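Local coordinates for inner membrane lipoprotein SadB (Salmonella enterica, PDB 4C47) that is required for proper surface expression of the trimeric autotransporter adhesin SadA and may take a direct part in its biogenesis, at residues L123-T128 / I183-E188. Sequence-based numbering, arbitrary orientation.
Sequences LAFNMT and IGIDME
Phe-125 and Ile-185 sit directly across from each other as a non-hydrogen-bonded pair, their side chains side by side, where the antiparallel strands 124-130 and 180-186 adjoin in one sheet of the C-terminal beta-sandwich domain. Three backbone bonds join them. Asn-126 and Gly-184 form a hydrogen-bonded pair, N to O both ways: Gly-184 N reaches Asn-126 O at 2.9 Å in the carbonyl plane, whereas Asn-126 N stands above the plane of the Gly-184 carbonyl. Asp-186 N gives the third bond, to Ala-124 O at 2.8 Å.

Apolar side chains line the face that carries Phe-125, Met-127, Ile-183 and Ile-185. The CD1 methyl of Ile-185 approaches the Phe-125 ring obliquely at CD1 and CE1, 3.5 Å from CE1, while CD1 of Ile-183 lies 4.0 Å from Phe-125 CD1. Beta-branched isoleucine suits an extended strand; Ile-183 carries CG1 anti to its backbone N (chi1 180°), and this carbon packs alongside Met-127 CG. Leu-123 CD2 meets Ile-185 CG2 at 3.7 Å. Leu-92 and Ile-85 of the facing sheet cover this layer.

The other face carries small or polar residues. Ala-124, a bare methyl, lets Asp-186 CB approach its CB to 3.7 Å. Lys-151 NZ, on neighbouring strand 148-153, makes a salt bridge to Asp-186 OD2 and a hydrogen bond to Asn-126 OD1. Asp-186 OD1 accepts from Glu-188 N, an Asx turn where the chain leaves the strand.

The pairing is thus two-sided: branched and aromatic groups build the sandwich interior, and on the opposite face Lys-151 probably offsets the aspartate's charge.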
ATOM      1  N   LEU A 123     -19.107 -14.934 -17.957  1.00 73.55           N
ATOM      2  CA  LEU A 123     -18.482 -14.592 -16.692  1.00 75.78           C
ATOM      3  C   LEU A 123     -18.243 -15.861 -15.885  1.00 81.54           C
ATOM      4  O   LEU A 123     -19.032 -16.803 -15.949  1.00 79.29           O
ATOM      5  CB  LEU A 123     -19.377 -13.641 -15.892  1.00 75.79           C
ATOM      6  CG  LEU A 123     -19.324 -12.143 -16.202  1.00 77.83           C
ATOM      7  CD1 LEU A 123     -20.467 -11.416 -15.516  1.00 76.12           C
ATOM      8  CD2 LEU A 123     -17.996 -11.556 -15.761  1.00 83.01           C
ATOM      9  N   ALA A 124     -17.147 -15.882 -15.135  1.00 76.62           N
ATOM     10  CA  ALA A 124     -16.881 -16.965 -14.199  1.00 72.16           C
ATOM     11  C   ALA A 124     -16.779 -16.384 -12.793  1.00 71.33           C
ATOM     12  O   ALA A 124     -16.305 -15.262 -12.612  1.00 64.77           O
ATOM     13  CB  ALA A 124     -15.606 -17.699 -14.576  1.00 67.17           C
ATOM     14  N   PHE A 125     -17.230 -17.138 -11.798  1.00 69.25           N
ATOM     15  CA  PHE A 125     -17.245 -16.628 -10.434  1.00 64.23           C
ATOM     16  C   PHE A 125     -16.359 -17.447  -9.505  1.00 68.21           C
ATOM     17  O   PHE A 125     -16.538 -18.654  -9.372  1.00 77.12           O
ATOM     18  CB  PHE A 125     -18.677 -16.595  -9.894  1.00 67.56           C
ATOM     19  CG  PHE A 125     -19.618 -15.766 -10.720  1.00 72.80           C
ATOM     20  CD1 PHE A 125     -19.735 -14.401 -10.506  1.00 73.22           C
ATOM     21  CD2 PHE A 125     -20.388 -16.351 -11.713  1.00 78.18           C
ATOM     22  CE1 PHE A 125     -20.600 -13.639 -11.270  1.00 72.49           C
ATOM     23  CE2 PHE A 125     -21.253 -15.597 -12.477  1.00 79.33           C
ATOM     24  CZ  PHE A 125     -21.359 -14.238 -12.256  1.00 71.03           C
ATOM     25  N   ASN A 126     -15.398 -16.792  -8.866  1.00 66.10           N
ATOM     26  CA  ASN A 126     -14.634 -17.444  -7.811  1.00 68.41           C
ATOM     27  C   ASN A 126     -15.412 -17.335  -6.510  1.00 69.91           C
ATOM     28  O   ASN A 126     -15.763 -16.236  -6.085  1.00 68.83           O
ATOM     29  CB  ASN A 126     -13.248 -16.815  -7.672  1.00 68.12           C
ATOM     30  CG  ASN A 126     -12.372 -17.065  -8.885  1.00 77.95           C
ATOM     31  OD1 ASN A 126     -12.512 -18.081  -9.565  1.00 88.05           O
ATOM     32  ND2 ASN A 126     -11.461 -16.139  -9.162  1.00 86.49           N
ATOM     33  N   MET A 127     -15.706 -18.472  -5.887  1.00 68.64           N
ATOM     34  CA  MET A 127     -16.526 -18.463  -4.681  1.00 65.52           C
ATOM     35  C   MET A 127     -15.911 -19.242  -3.526  1.00 63.73           C
ATOM     36  O   MET A 127     -15.374 -20.335  -3.711  1.00 60.35           O
ATOM     37  CB  MET A 127     -17.931 -18.989  -4.977  1.00 67.53           C
ATOM     38  CG  MET A 127     -18.735 -18.101  -5.908  1.00 74.42           C
ATOM     39  SD  MET A 127     -20.386 -18.749  -6.196  1.00 80.74           S
ATOM     40  CE  MET A 127     -19.999 -20.423  -6.700  1.00 64.13           C
ATOM     41  N   THR A 128     -15.997 -18.658  -2.335  1.00 61.24           N
ATOM     42  CA  THR A 128     -15.534 -19.298  -1.110  1.00 61.45           C
ATOM     43  C   THR A 128     -16.615 -19.118  -0.060  1.00 65.37           C
ATOM     44  O   THR A 128     -17.150 -18.030   0.086  1.00 65.34           O
ATOM     45  CB  THR A 128     -14.227 -18.659  -0.607  1.00 63.51           C
ATOM     46  OG1 THR A 128     -13.234 -18.727  -1.638  1.00 67.42           O
ATOM     47  CG2 THR A 128     -13.719 -19.381   0.638  1.00 71.01           C
ATOM     48  N   ILE A 183     -17.231 -13.682  -2.941  1.00 49.09           N
ATOM     49  CA  ILE A 183     -17.444 -13.878  -4.368  1.00 53.99           C
ATOM     50  C   ILE A 183     -16.692 -12.856  -5.224  1.00 56.63           C
ATOM     51  O   ILE A 183     -16.765 -11.648  -4.987  1.00 53.75           O
ATOM     52  CB  ILE A 183     -18.949 -13.900  -4.714  1.00 55.93           C
ATOM     53  CG1 ILE A 183     -19.151 -14.097  -6.217  1.00 61.49           C
ATOM     54  CG2 ILE A 183     -19.644 -12.636  -4.225  1.00 55.97           C
ATOM     55  CD1 ILE A 183     -20.590 -14.332  -6.610  1.00 70.01           C
ATOM     56  N   GLY A 184     -15.958 -13.360  -6.214  1.00 57.08           N
ATOM     57  CA  GLY A 184     -15.193 -12.517  -7.113  1.00 63.84           C
ATOM     58  C   GLY A 184     -15.384 -12.876  -8.576  1.00 70.93           C
ATOM     59  O   GLY A 184     -15.934 -13.929  -8.908  1.00 66.69           O
ATOM     60  N   ILE A 185     -14.915 -11.997  -9.454  1.00 75.61           N
ATOM     61  CA  ILE A 185     -15.076 -12.176 -10.893  1.00 69.45           C
ATOM     62  C   ILE A 185     -13.802 -12.668 -11.578  1.00 64.41           C
ATOM     63  O   ILE A 185     -12.743 -12.050 -11.461  1.00 64.80           O
ATOM     64  CB  ILE A 185     -15.499 -10.857 -11.573  1.00 70.00           C
ATOM     65  CG1 ILE A 185     -16.845 -10.382 -11.036  1.00 71.40           C
ATOM     66  CG2 ILE A 185     -15.573 -11.034 -13.081  1.00 72.99           C
ATOM     67  CD1 ILE A 185     -17.974 -11.325 -11.339  1.00 73.35           C
ATOM     68  N   ASP A 186     -13.912 -13.780 -12.298  1.00 71.27           N
ATOM     69  CA  ASP A 186     -12.840 -14.225 -13.179  1.00 82.76           C
ATOM     70  C   ASP A 186     -13.108 -13.663 -14.572  1.00 82.28           C
ATOM     71  O   ASP A 186     -14.209 -13.807 -15.108  1.00 74.97           O
ATOM     72  CB  ASP A 186     -12.754 -15.751 -13.211  1.00 87.60           C
ATOM     73  CG  ASP A 186     -11.428 -16.251 -13.760  1.00102.24           C
ATOM     74  OD1 ASP A 186     -10.961 -15.716 -14.787  1.00108.45           O
ATOM     75  OD2 ASP A 186     -10.849 -17.179 -13.156  1.00107.89           O
ATOM     76  N   MET A 187     -12.094 -13.027 -15.150  1.00 85.20           N
ATOM     77  CA  MET A 187     -12.267 -12.233 -16.362  1.00 87.53           C
ATOM     78  C   MET A 187     -11.628 -12.851 -17.599  1.00 89.88           C
ATOM     79  O   MET A 187     -11.564 -12.214 -18.650  1.00 94.39           O
ATOM     80  CB  MET A 187     -11.693 -10.833 -16.143  1.00 84.84           C
ATOM     81  CG  MET A 187     -12.378 -10.061 -15.037  1.00 78.24           C
ATOM     82  SD  MET A 187     -13.611  -8.928 -15.693  1.00 76.20           S
ATOM     83  CE  MET A 187     -12.552  -7.724 -16.478  1.00 66.97           C
ATOM     84  N   GLU A 188     -11.166 -14.092 -17.472  1.00 88.29           N
ATOM     85  CA  GLU A 188     -10.429 -14.765 -18.540  1.00 98.81           C
ATOM     86  C   GLU A 188     -11.187 -14.850 -19.868  1.00108.11           C
ATOM     87  O   GLU A 188     -10.662 -14.458 -20.910  1.00114.00           O
ATOM     88  CB  GLU A 188      -9.999 -16.165 -18.092  1.00 98.21           C
TER